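Local coordinates for protein alpha-fucosidase (Bifidobacterium bifidum, PDB 2EAB) that hydrolyses alpha-1,2-linked L-fucose as a glycoside hydrolase of family 95, this chain being the catalytic portion of a longer, probably membrane-bound protein, at residues 728-733 and 772-777; 778-783 and 803-808; 676-681 and 722-727; 685-690 and 732-737. All coordinates share one frame; numbering follows the deposited sequence.

Contact 1 of 4, residues 728-733 and 772-777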
loop_
_atom_site.group_PDB
_atom_site.type_symbol
_atom_site.label_atom_id
_atom_site.label_comp_id
_atom_site.label_asym_id
_atom_site.label_seq_id
_atom_site.Cartn_x
_atom_site.Cartn_y
_atom_site.Cartn_z
ATOM N N ARG A 728 14.009 1.599 1.125
ATOM C CA ARG A 728 15.347 1.975 0.683
ATOM C C ARG A 728 15.397 2.335 -0.800
ATOM O O ARG A 728 16.051 3.306 -1.173
ATOM C CB ARG A 728 16.375 0.905 1.049
ATOM C CG ARG A 728 16.611 0.848 2.545
ATOM C CD ARG A 728 17.444 -0.337 2.959
ATOM N NE ARG A 728 17.382 -0.538 4.403
ATOM C CZ ARG A 728 18.255 -1.266 5.092
ATOM N NH1 ARG A 728 19.274 -1.858 4.477
ATOM N NH2 ARG A 728 18.114 -1.400 6.402
ATOM N N ILE A 729 14.696 1.577 -1.639
ATOM C CA ILE A 729 14.619 1.906 -3.065
ATOM C C ILE A 729 14.063 3.320 -3.268
ATOM O O ILE A 729 14.662 4.138 -3.973
ATOM C CB ILE A 729 13.773 0.869 -3.843
ATOM C CG1 ILE A 729 14.463 -0.499 -3.831
ATOM C CG2 ILE A 729 13.550 1.316 -5.288
ATOM C CD1 ILE A 729 13.542 -1.646 -4.215
ATOM N N ASN A 730 12.927 3.613 -2.640
ATOM C CA ASN A 730 12.300 4.924 -2.791
ATOM C C ASN A 730 13.142 6.062 -2.227
ATOM O O ASN A 730 13.216 7.141 -2.822
ATOM C CB ASN A 730 10.903 4.923 -2.180
ATOM C CG ASN A 730 9.893 4.224 -3.063
ATOM O OD1 ASN A 730 9.273 4.844 -3.937
ATOM N ND2 ASN A 730 9.721 2.921 -2.848
ATOM N N SER A 731 13.785 5.811 -1.088
ATOM C CA SER A 731 14.632 6.810 -0.438
ATOM C C SER A 731 15.834 7.147 -1.307
ATOM O O SER A 731 16.135 8.321 -1.543
ATOM C CB SER A 731 15.093 6.315 0.929
ATOM O OG SER A 731 13.986 6.086 1.783
ATOM N N TRP A 732 16.510 6.117 -1.803
ATOM C CA TRP A 732 17.640 6.339 -2.689
ATOM C C TRP A 732 17.231 7.019 -3.999
ATOM O O TRP A 732 17.975 7.847 -4.511
ATOM C CB TRP A 732 18.403 5.044 -2.933
ATOM C CG TRP A 732 19.407 4.744 -1.851
ATOM C CD1 TRP A 732 19.251 3.893 -0.795
ATOM C CD2 TRP A 732 20.722 5.305 -1.727
ATOM N NE1 TRP A 732 20.392 3.884 -0.023
ATOM C CE2 TRP A 732 21.312 4.737 -0.573
ATOM C CE3 TRP A 732 21.459 6.228 -2.480
ATOM C CZ2 TRP A 732 22.609 5.064 -0.153
ATOM C CZ3 TRP A 732 22.749 6.555 -2.062
ATOM C CH2 TRP A 732 23.309 5.969 -0.910
ATOM N N ALA A 733 16.047 6.715 -4.526
ATOM C CA ALA A 733 15.593 7.380 -5.753
ATOM C C ALA A 733 15.542 8.898 -5.566
ATOM O O ALA A 733 15.941 9.657 -6.454
ATOM C CB ALA A 733 14.241 6.855 -6.196
ATOM N N ASN A 772 8.187 -1.455 -4.773
ATOM C CA ASN A 772 8.967 -1.602 -5.999
ATOM C C ASN A 772 8.414 -0.710 -7.116
ATOM O O ASN A 772 9.150 0.071 -7.727
ATOM C CB ASN A 772 9.012 -3.073 -6.431
ATOM C CG ASN A 772 9.767 -3.269 -7.719
ATOM O OD1 ASN A 772 9.252 -2.969 -8.796
ATOM N ND2 ASN A 772 10.995 -3.767 -7.620
ATOM N N THR A 773 7.113 -0.812 -7.364
ATOM C CA THR A 773 6.458 -0.012 -8.400
ATOM C C THR A 773 6.682 1.473 -8.137
ATOM O O THR A 773 7.034 2.227 -9.047
ATOM C CB THR A 773 4.959 -0.340 -8.465
ATOM O OG1 THR A 773 4.814 -1.737 -8.741
ATOM C CG2 THR A 773 4.250 0.463 -9.549
ATOM N N SER A 774 6.513 1.891 -6.886
ATOM C CA SER A 774 6.733 3.284 -6.531
ATOM C C SER A 774 8.177 3.696 -6.781
ATOM O O SER A 774 8.434 4.779 -7.310
ATOM C CB SER A 774 6.372 3.540 -5.071
ATOM O OG SER A 774 6.638 4.886 -4.722
ATOM N N GLY A 775 9.118 2.834 -6.403
ATOM C CA GLY A 775 10.539 3.145 -6.536
ATOM C C GLY A 775 10.964 3.344 -7.979
ATOM O O GLY A 775 11.713 4.266 -8.301
ATOM N N VAL A 776 10.477 2.477 -8.860
ATOM C CA VAL A 776 10.725 2.638 -10.289
ATOM C C VAL A 776 10.125 3.958 -10.788
ATOM O O VAL A 776 10.786 4.707 -11.516
ATOM C CB VAL A 776 10.204 1.436 -11.099
ATOM C CG1 VAL A 776 10.338 1.689 -12.593
ATOM C CG2 VAL A 776 10.963 0.170 -10.711
ATOM N N ASP A 777 8.892 4.256 -10.385
ATOM C CA ASP A 777 8.290 5.540 -10.737
ATOM C C ASP A 777 9.189 6.699 -10.326
ATOM O O ASP A 777 9.429 7.597 -11.127
ATOM C CB ASP A 777 6.910 5.714 -10.099
ATOM C CG ASP A 777 5.820 4.931 -10.813
ATOM O OD1 ASP A 777 6.122 4.236 -11.801
ATOM O OD2 ASP A 777 4.645 5.011 -10.380
#
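The carboxamide of Asn730 meets Gly775 CA above one side of its plane, while its oxygen turns to Ser774. The two helices, 722-734 and 767-780, belong to the (alpha/alpha)6 barrel of the family 95 catalytic domain, and their segments run almost parallel, with axes 8.3 Å apart at an angle of 12°. Ser774 OG donates to Asn730 OD1 over 2.7 Å, tilted 30° from the carbonyl plane and on the opposite side from Gly775 CA. The amide nitrogen is used as well: Asn730 ND2 donates to the backbone oxygens of Gly726 and Gly771, so a buried amide is held at both ends. Asparagine suits this place because its two ends serve a hydroxyl donor and carbonyl acceptors at once.

Glycine is needed opposite. Ile729 CG2, anti to the backbone N, rests 3.7 Å from Gly775 CA, while CG1 lies beside that N (chi1 -66°); a beta carbon on Gly775 would run into the CG2 methyl. Trp732, with Arg728 O in the plane of its ring at the edge, packs on helices 697-711 and 738-751. One turn after Ile729, the small Ala733 points its CB at the carbonyl of Gly775, with 4.2 Å between Ala733 CB and Gly775 O.

Contact 2 of 4, residues 778-783 and 803-808. With EDO (1,2-ethanediol), chain G.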
loop_
_atom_site.group_PDB
_atom_site.type_symbol
_atom_site.label_atom_id
_atom_site.label_comp_id
_atom_site.label_asym_id
_atom_site.label_seq_id
_atom_site.Cartn_x
_atom_site.Cartn_y
_atom_site.Cartn_z
ATOM N N GLU A 778 9.703 6.660 -9.093
ATOM C CA GLU A 778 10.523 7.752 -8.575
ATOM C C GLU A 778 11.865 7.874 -9.294
ATOM O O GLU A 778 12.431 8.960 -9.349
ATOM C CB GLU A 778 10.729 7.635 -7.058
ATOM C CG GLU A 778 9.443 7.698 -6.225
ATOM C CD GLU A 778 8.741 9.053 -6.240
ATOM O OE1 GLU A 778 9.389 10.090 -5.974
ATOM O OE2 GLU A 778 7.514 9.071 -6.489
ATOM N N MET A 779 12.371 6.780 -9.859
ATOM C CA MET A 779 13.578 6.867 -10.685
ATOM C C MET A 779 13.333 7.639 -11.975
ATOM O O MET A 779 14.204 8.379 -12.443
ATOM C CB MET A 779 14.129 5.481 -11.005
ATOM C CG MET A 779 14.900 4.863 -9.853
ATOM S SD MET A 779 15.890 3.450 -10.346
ATOM C CE MET A 779 14.592 2.249 -10.195
ATOM N N LEU A 780 12.141 7.463 -12.536
ATOM C CA LEU A 780 11.818 8.019 -13.847
ATOM C C LEU A 780 11.123 9.372 -13.782
ATOM O O LEU A 780 11.170 10.139 -14.752
ATOM C CB LEU A 780 10.976 7.030 -14.652
ATOM C CG LEU A 780 11.571 5.625 -14.796
ATOM C CD1 LEU A 780 10.613 4.741 -15.570
ATOM C CD2 LEU A 780 12.943 5.654 -15.468
ATOM N N LEU A 781 10.498 9.667 -12.644
ATOM C CA LEU A 781 9.704 10.878 -12.478
ATOM C C LEU A 781 9.597 11.232 -11.007
ATOM O O LEU A 781 9.200 10.392 -10.196
ATOM C CB LEU A 781 8.297 10.674 -13.055
ATOM C CG LEU A 781 7.285 11.790 -12.782
ATOM C CD1 LEU A 781 7.672 13.081 -13.500
ATOM C CD2 LEU A 781 5.890 11.363 -13.183
ATOM N N GLN A 782 9.946 12.463 -10.660
ATOM C CA GLN A 782 9.647 12.986 -9.331
ATOM C C GLN A 782 8.858 14.271 -9.486
ATOM O O GLN A 782 8.982 14.963 -10.502
ATOM C CB GLN A 782 10.926 13.193 -8.515
ATOM C CG GLN A 782 11.469 11.874 -7.969
ATOM C CD GLN A 782 12.903 11.937 -7.478
ATOM O OE1 GLN A 782 13.356 12.958 -6.959
ATOM N NE2 GLN A 782 13.622 10.828 -7.627
ATOM N N SER A 783 8.042 14.595 -8.489
ATOM C CA SER A 783 7.236 15.806 -8.567
ATOM C C SER A 783 6.920 16.402 -7.200
ATOM O O SER A 783 5.961 17.158 -7.062
ATOM C CB SER A 783 5.951 15.560 -9.373
ATOM O OG SER A 783 5.106 14.601 -8.754
ATOM N N PRO A 803 14.902 11.774 -12.810
ATOM C CA PRO A 803 15.721 12.271 -11.702
ATOM C C PRO A 803 16.749 11.280 -11.151
ATOM O O PRO A 803 17.707 11.695 -10.511
ATOM C CB PRO A 803 14.682 12.589 -10.627
ATOM C CG PRO A 803 13.581 11.616 -10.906
ATOM C CD PRO A 803 13.508 11.536 -12.395
ATOM N N ALA A 804 16.542 9.986 -11.376
ATOM C CA ALA A 804 17.454 8.966 -10.857
ATOM C C ALA A 804 17.493 7.781 -11.812
ATOM O O ALA A 804 17.178 6.642 -11.455
ATOM C CB ALA A 804 17.059 8.544 -9.439
ATOM N N LEU A 805 17.897 8.077 -13.045
ATOM C CA LEU A 805 17.948 7.083 -14.101
ATOM C C LEU A 805 19.211 6.237 -13.956
ATOM O O LEU A 805 20.319 6.774 -13.952
ATOM C CB LEU A 805 17.929 7.768 -15.466
ATOM C CG LEU A 805 18.046 6.865 -16.694
ATOM C CD1 LEU A 805 16.785 6.039 -16.886
ATOM C CD2 LEU A 805 18.338 7.702 -17.924
ATOM N N PRO A 806 19.048 4.910 -13.819
ATOM C CA PRO A 806 20.224 4.052 -13.698
ATOM C C PRO A 806 21.009 3.975 -14.999
ATOM O O PRO A 806 20.417 3.948 -16.079
ATOM C CB PRO A 806 19.625 2.670 -13.396
ATOM C CG PRO A 806 18.211 2.917 -12.999
ATOM C CD PRO A 806 17.798 4.134 -13.746
ATOM N N ASP A 807 22.333 3.920 -14.889
ATOM C CA ASP A 807 23.183 3.701 -16.060
ATOM C C ASP A 807 22.858 2.365 -16.739
ATOM O O ASP A 807 23.082 2.207 -17.942
ATOM C CB ASP A 807 24.668 3.762 -15.685
ATOM C CG ASP A 807 25.109 5.142 -15.213
ATOM O OD1 ASP A 807 24.390 6.137 -15.444
ATOM O OD2 ASP A 807 26.196 5.232 -14.602
ATOM N N ALA A 808 22.317 1.420 -15.968
ATOM C CA ALA A 808 21.901 0.113 -16.484
ATOM C C ALA A 808 20.786 0.213 -17.532
ATOM O O ALA A 808 20.624 -0.688 -18.359
ATOM C CB ALA A 808 21.466 -0.794 -15.337
HETATM C C1 EDO G . 6.238 9.560 -3.133
HETATM O O1 EDO G . 6.738 10.489 -4.218
HETATM C C2 EDO G . 5.021 8.774 -3.761
HETATM O O2 EDO G . 4.045 9.759 -4.180
#
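Ala804 N donates to Met779 O over 3.0 Å at 154°, tying the loop 803-808 to the last turn of helix 767-780 just before Leu781 leaves helical geometry. This is the joint between the (alpha/alpha)6 barrel and the C-terminal beta region: the chain passes from the helix into strand 781-782, the edge of a mixed sheet, where Gln782 pairs through its backbone with Asn800.

Pro803 lies against the helix end, its CD 3.2 Å from Met779 O and its CG 3.3 Å from Glu778 O. Proline suits this place because it brings a compact apolar ring to the carbonyls and leaves the donating to Ala804. The amide of Gln782 runs obliquely past the CB-CG side of the proline ring, with NE2 3.4 Å from Pro803 CG. The same Gln782 NE2 reaches back to Glu778 O at 2.8 Å, above that carbonyl's plane, and also donates to Ala733 O on helix 722-734. An alanine here would probably leave Glu778 O and Ala733 O without this donor and open a gap beside Pro803 CB and CG.

Farther along, apolar side chains take over. Leu780 CD2 meets Leu805 CD1 at 4.1 Å. Met779, extended at chi2 (-165°), crosses Pro806 at about a right angle, its flexible thioether SD fitting 3.6 Å from Pro806 CG.

Contact 3 of 4, residues 676-681 and 722-727. With EDO (1,2-ethanediol), chain D.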
loop_
_atom_site.group_PDB
_atom_site.type_symbol
_atom_site.label_atom_id
_atom_site.label_comp_id
_atom_site.label_asym_id
_atom_site.label_seq_id
_atom_site.Cartn_x
_atom_site.Cartn_y
_atom_site.Cartn_z
ATOM N N GLN A 676 23.912 -0.146 11.074
ATOM C CA GLN A 676 23.074 -0.742 10.036
ATOM C C GLN A 676 21.672 -1.128 10.510
ATOM O O GLN A 676 21.109 -2.110 10.039
ATOM C CB GLN A 676 23.762 -1.968 9.431
ATOM C CG GLN A 676 25.015 -1.679 8.627
ATOM C CD GLN A 676 25.569 -2.943 8.000
ATOM O OE1 GLN A 676 24.944 -3.545 7.126
ATOM N NE2 GLN A 676 26.738 -3.362 8.458
ATOM N N HIS A 677 21.101 -0.351 11.427
ATOM C CA HIS A 677 19.737 -0.622 11.881
ATOM C C HIS A 677 18.759 -0.688 10.708
ATOM O O HIS A 677 18.845 0.109 9.772
ATOM C CB HIS A 677 19.282 0.417 12.904
ATOM C CG HIS A 677 17.924 0.144 13.473
ATOM N ND1 HIS A 677 17.641 -0.985 14.212
ATOM C CD2 HIS A 677 16.766 0.844 13.397
ATOM C CE1 HIS A 677 16.368 -0.967 14.565
ATOM N NE2 HIS A 677 15.815 0.133 14.086
ATOM N N ARG A 678 17.834 -1.642 10.765
ATOM C CA ARG A 678 16.927 -1.914 9.650
ATOM C C ARG A 678 15.966 -0.762 9.341
ATOM O O ARG A 678 15.711 -0.454 8.172
ATOM C CB ARG A 678 16.148 -3.207 9.896
ATOM C CG ARG A 678 15.355 -3.678 8.696
ATOM C CD ARG A 678 14.892 -5.096 8.897
ATOM N NE ARG A 678 14.221 -5.621 7.714
ATOM C CZ ARG A 678 12.987 -6.113 7.710
ATOM N NH1 ARG A 678 12.275 -6.167 8.833
ATOM N NH2 ARG A 678 12.471 -6.574 6.580
ATOM N N HIS A 679 15.429 -0.135 10.383
ATOM C CA HIS A 679 14.580 1.036 10.213
ATOM C C HIS A 679 15.424 2.273 9.926
ATOM O O HIS A 679 16.571 2.361 10.356
ATOM C CB HIS A 679 13.771 1.297 11.480
ATOM C CG HIS A 679 12.641 0.340 11.699
ATOM N ND1 HIS A 679 12.823 -0.943 12.166
ATOM C CD2 HIS A 679 11.306 0.501 11.550
ATOM C CE1 HIS A 679 11.649 -1.540 12.272
ATOM N NE2 HIS A 679 10.712 -0.686 11.905
ATOM N N MET A 680 14.827 3.227 9.217
ATOM C CA MET A 680 15.416 4.545 8.986
ATOM C C MET A 680 14.316 5.568 9.251
ATOM O O MET A 680 13.906 6.322 8.359
ATOM C CB MET A 680 15.945 4.675 7.553
ATOM C CG MET A 680 16.797 3.500 7.089
ATOM S SD MET A 680 17.595 3.753 5.495
ATOM C CE MET A 680 16.172 4.078 4.446
ATOM N N SER A 681 13.827 5.577 10.485
ATOM C CA SER A 681 12.632 6.345 10.825
ATOM C C SER A 681 12.828 7.851 10.716
ATOM O O SER A 681 11.871 8.595 10.539
ATOM C CB SER A 681 12.144 5.974 12.224
ATOM O OG SER A 681 11.794 4.603 12.287
ATOM N N GLY A 722 11.208 -7.111 2.123
ATOM C CA GLY A 722 9.921 -6.543 2.499
ATOM C C GLY A 722 9.892 -5.028 2.522
ATOM O O GLY A 722 10.396 -4.369 1.608
ATOM N N TRP A 723 9.309 -4.470 3.580
ATOM C CA TRP A 723 9.137 -3.020 3.670
ATOM C C TRP A 723 10.481 -2.294 3.684
ATOM O O TRP A 723 10.584 -1.158 3.212
ATOM C CB TRP A 723 8.288 -2.610 4.891
ATOM C CG TRP A 723 8.893 -3.006 6.204
ATOM C CD1 TRP A 723 8.598 -4.118 6.936
ATOM C CD2 TRP A 723 9.909 -2.302 6.934
ATOM N NE1 TRP A 723 9.368 -4.154 8.073
ATOM C CE2 TRP A 723 10.182 -3.054 8.094
ATOM C CE3 TRP A 723 10.615 -1.108 6.717
ATOM C CZ2 TRP A 723 11.135 -2.658 9.033
ATOM C CZ3 TRP A 723 11.565 -0.717 7.647
ATOM C CH2 TRP A 723 11.813 -1.489 8.795
ATOM N N ALA A 724 11.516 -2.933 4.226
ATOM C CA ALA A 724 12.806 -2.262 4.366
ATOM C C ALA A 724 13.451 -2.011 3.009
ATOM O O ALA A 724 13.920 -0.908 2.734
ATOM C CB ALA A 724 13.731 -3.043 5.281
ATOM N N ILE A 725 13.454 -3.022 2.148
ATOM C CA ILE A 725 13.987 -2.826 0.804
ATOM C C ILE A 725 13.106 -1.860 -0.005
ATOM O O ILE A 725 13.626 -1.015 -0.737
ATOM C CB ILE A 725 14.290 -4.165 0.060
ATOM C CG1 ILE A 725 15.224 -3.923 -1.131
ATOM C CG2 ILE A 725 13.017 -4.877 -0.381
ATOM C CD1 ILE A 725 16.602 -3.448 -0.739
ATOM N N GLY A 726 11.789 -1.959 0.157
ATOM C CA GLY A 726 10.874 -1.019 -0.501
ATOM C C GLY A 726 11.164 0.421 -0.117
ATOM O O GLY A 726 11.244 1.301 -0.982
ATOM N N GLN A 727 11.339 0.668 1.178
ATOM C CA GLN A 727 11.672 2.004 1.657
ATOM C C GLN A 727 13.019 2.485 1.116
ATOM O O GLN A 727 13.163 3.640 0.693
ATOM C CB GLN A 727 11.693 2.037 3.183
ATOM C CG GLN A 727 12.071 3.398 3.734
ATOM C CD GLN A 727 12.219 3.412 5.233
ATOM O OE1 GLN A 727 12.290 2.358 5.880
ATOM N NE2 GLN A 727 12.270 4.609 5.806
HETATM C C1 EDO D . 8.993 4.084 10.215
HETATM O O1 EDO D . 10.304 3.335 10.323
HETATM C C2 EDO D . 8.189 3.703 11.521
HETATM O O2 EDO D . 7.790 2.259 11.431
HETATM O O HOH W 1 14.842 0.633 5.836
HETATM O O HOH W 2 12.212 3.029 8.464
#
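Trp723 takes the neighbouring loop on its indole: CH2 stands 3.3 Å above the ring plane of His679, over its centre, and the guanidinium of Arg678 lies over one face of the indole, toward its rim. The loop, which leads from helix 632-639 to helix 697-711, thereby packs on the opening turns of helix 722-734 in the (alpha/alpha)6 barrel.

This aromatic and cationic half is the tight one. The imidazole and the six-membered ring of Trp723 meet obliquely, their planes at 47°. Trp723 CG sits between the backbone N and the carbonyl carbon (chi1 61°), the crowded position. Arg678 CZ lies 3.7 Å from the indole plane, and Arg678 NE approaches Ala724 CB at 3.6 Å; a methyl leaves room for the guanidinium that a longer side chain would occupy. Arg678 NE is itself bonded to Asn720 OD1, which helps set how the flat group is turned, and Arg678 NH2 adds a weak bond to Thr721 O.

The other half is looser and bridged by two waters. Met680 and Gln727 slide past each other in opposite directions, with Met680 CE 4.1 Å from Gln727 CD. Gln727 OE1 accepts from both waters. One also donates to Arg678 O; the other accepts from Met680 N and lies 2.7 Å from O1 of an ethanediol, probably from the crystallisation liquor. Glutamine is long enough to meet the loop's backbone through water. At the far end the ethanediol O1 donates to Ser681 OG over 2.8 Å, lying near the plane of His679 at its edge, 3.2 Å from His679 CD2.

Contact 4 of 4, residues 685-690 and 732-737. With EDO (1,2-ethanediol), chain G.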
loop_
_atom_site.group_PDB
_atom_site.type_symbol
_atom_site.label_atom_id
_atom_site.label_comp_id
_atom_site.label_asym_id
_atom_site.label_seq_id
_atom_site.Cartn_x
_atom_site.Cartn_y
_atom_site.Cartn_z
ATOM N N GLY A 685 11.411 12.424 5.934
ATOM C CA GLY A 685 11.432 13.731 5.277
ATOM C C GLY A 685 12.071 13.717 3.895
ATOM O O GLY A 685 11.815 14.610 3.079
ATOM N N LEU A 686 12.930 12.720 3.657
ATOM C CA LEU A 686 13.533 12.450 2.347
ATOM C C LEU A 686 12.575 11.672 1.442
ATOM O O LEU A 686 12.413 11.998 0.260
ATOM C CB LEU A 686 14.844 11.672 2.517
ATOM C CG LEU A 686 15.433 11.033 1.251
ATOM C CD1 LEU A 686 15.963 12.086 0.300
ATOM C CD2 LEU A 686 16.531 10.049 1.604
ATOM N N PHE A 687 11.982 10.620 1.998
ATOM C CA PHE A 687 10.919 9.901 1.328
ATOM C C PHE A 687 9.941 9.390 2.380
ATOM O O PHE A 687 10.349 8.701 3.317
ATOM C CB PHE A 687 11.412 8.720 0.480
ATOM C CG PHE A 687 10.298 8.083 -0.276
ATOM C CD1 PHE A 687 9.968 8.531 -1.551
ATOM C CD2 PHE A 687 9.490 7.130 0.333
ATOM C CE1 PHE A 687 8.883 7.997 -2.232
ATOM C CE2 PHE A 687 8.405 6.600 -0.335
ATOM C CZ PHE A 687 8.095 7.032 -1.616
ATOM N N PRO A 688 8.634 9.654 2.199
ATOM C CA PRO A 688 7.967 10.286 1.049
ATOM C C PRO A 688 7.945 11.810 1.029
ATOM O O PRO A 688 7.502 12.396 0.031
ATOM C CB PRO A 688 6.533 9.777 1.179
ATOM C CG PRO A 688 6.333 9.655 2.661
ATOM C CD PRO A 688 7.660 9.200 3.212
ATOM N N GLY A 689 8.413 12.439 2.103
ATOM C CA GLY A 689 8.233 13.874 2.324
ATOM C C GLY A 689 9.014 14.801 1.414
ATOM O O GLY A 689 9.682 14.365 0.471
ATOM N N ASP A 690 8.904 16.098 1.691
ATOM C CA ASP A 690 9.642 17.113 0.932
ATOM C C ASP A 690 10.496 17.995 1.829
ATOM O O ASP A 690 10.847 19.122 1.464
ATOM C CB ASP A 690 8.713 17.957 0.041
ATOM C CG ASP A 690 7.849 18.935 0.823
ATOM O OD1 ASP A 690 7.820 18.880 2.073
ATOM O OD2 ASP A 690 7.183 19.770 0.164
ATOM N N TRP A 732 16.510 6.117 -1.803
ATOM C CA TRP A 732 17.640 6.339 -2.689
ATOM C C TRP A 732 17.231 7.019 -3.999
ATOM O O TRP A 732 17.975 7.847 -4.511
ATOM C CB TRP A 732 18.403 5.044 -2.933
ATOM C CG TRP A 732 19.407 4.744 -1.851
ATOM C CD1 TRP A 732 19.251 3.893 -0.795
ATOM C CD2 TRP A 732 20.722 5.305 -1.727
ATOM N NE1 TRP A 732 20.392 3.884 -0.023
ATOM C CE2 TRP A 732 21.312 4.737 -0.573
ATOM C CE3 TRP A 732 21.459 6.228 -2.480
ATOM C CZ2 TRP A 732 22.609 5.064 -0.153
ATOM C CZ3 TRP A 732 22.749 6.555 -2.062
ATOM C CH2 TRP A 732 23.309 5.969 -0.910
ATOM N N ALA A 733 16.047 6.715 -4.526
ATOM C CA ALA A 733 15.593 7.380 -5.753
ATOM C C ALA A 733 15.542 8.898 -5.566
ATOM O O ALA A 733 15.941 9.657 -6.454
ATOM C CB ALA A 733 14.241 6.855 -6.196
ATOM N N ARG A 734 15.067 9.342 -4.405
ATOM C CA ARG A 734 14.943 10.765 -4.109
ATOM C C ARG A 734 16.292 11.486 -4.049
ATOM O O ARG A 734 16.340 12.708 -4.191
ATOM C CB ARG A 734 14.184 10.963 -2.793
ATOM C CG ARG A 734 12.697 10.577 -2.853
ATOM C CD ARG A 734 11.887 11.564 -3.700
ATOM N NE ARG A 734 10.431 11.391 -3.643
ATOM C CZ ARG A 734 9.662 11.804 -2.636
ATOM N NH1 ARG A 734 10.207 12.361 -1.561
ATOM N NH2 ARG A 734 8.346 11.642 -2.697
ATOM N N THR A 735 17.378 10.741 -3.833
ATOM C CA THR A 735 18.725 11.322 -3.803
ATOM C C THR A 735 19.271 11.641 -5.195
ATOM O O THR A 735 20.270 12.355 -5.314
ATOM C CB THR A 735 19.771 10.393 -3.130
ATOM O OG1 THR A 735 20.064 9.289 -3.995
ATOM C CG2 THR A 735 19.305 9.888 -1.777
ATOM N N GLY A 736 18.658 11.074 -6.230
ATOM C CA GLY A 736 19.174 11.199 -7.590
ATOM C C GLY A 736 20.192 10.139 -7.984
ATOM O O GLY A 736 20.615 10.091 -9.142
ATOM N N ASP A 737 20.587 9.288 -7.037
ATOM C CA ASP A 737 21.555 8.227 -7.322
ATOM C C ASP A 737 20.822 7.014 -7.897
ATOM O O ASP A 737 20.458 6.082 -7.170
ATOM C CB ASP A 737 22.343 7.863 -6.055
ATOM C CG ASP A 737 23.457 6.849 -6.307
ATOM O OD1 ASP A 737 23.519 6.250 -7.400
ATOM O OD2 ASP A 737 24.267 6.639 -5.376
HETATM C C1 EDO G . 6.238 9.560 -3.133
HETATM O O1 EDO G . 6.738 10.489 -4.218
HETATM C C2 EDO G . 5.021 8.774 -3.761
HETATM O O2 EDO G . 4.045 9.759 -4.180
#
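Arg734 fills the curve of loop 685-690 with its guanidinium, bonding to the loop's backbone carbonyls from the C-terminal end of helix 722-734. The contact belongs to the (alpha/alpha)6 barrel, and its loop contains a cis peptide between Phe687 and Pro688.

Among the hydrogen bonds, Arg734 NH2 donates to Pro688 O over 3.0 Å at 151°, with the oxygen in the guanidinium plane, and NH1 donates to Gly689 O over 2.9 Å. Weak bonds from NH1 to Leu686 O and Pro688 O add to these. Arginine suits the place because its flat end offers several N-H groups around one rim, and its NE forms a salt bridge with Glu778 OE1. An alanine here would probably leave Pro688 O and Gly689 O without these donors and Glu778 without its cationic mate.

Packing comes over one face of the guanidinium. Phe687 CD1 stands 3.4 Å over its centre, ring and guanidinium planes 58° apart, and Pro688 CB lies over one face of the phenyl ring, toward its rim. The bend at chi2 (-70°) turns Arg734 CD aside after CG, which itself packs at the edge of the Phe687 ring. Leu686 slides past in the opposite direction, its CD1 3.7 Å from Arg734 CB.

At the end of this loop, Asp690 binds calcium in another structure of this protein; here its carboxylate bonds to Gln585. The helix end closes with a turn: Gly736 adopts positive phi, Thr735 OG1 donates to Trp732 O over 2.6 Å, and in an ST turn Thr735 OG1 accepts from Asp737 N at 3.1 Å.

Helix 722-734 runs through contacts 1, 3 and 4, while helix 767-780 serves contacts 1 and 2, so contact 1 is where the two helices meet and lies nearest the chain's centre. It is wholly buried, close-packed around a glycine. Contacts 2, 3 and 4 are mainly buried too, but each includes partly exposed residues. Contact 3, at the helix start, relies on rings and bridging waters; contact 4, at its end, on an arginine bonded to carbonyls; contact 2 on proline and apolar packing where the barrel joins the beta region. Contacts 2 and 3 do not touch, their centres about 20 Å apart. Contacts 2 and 4 share one ethanediol molecule.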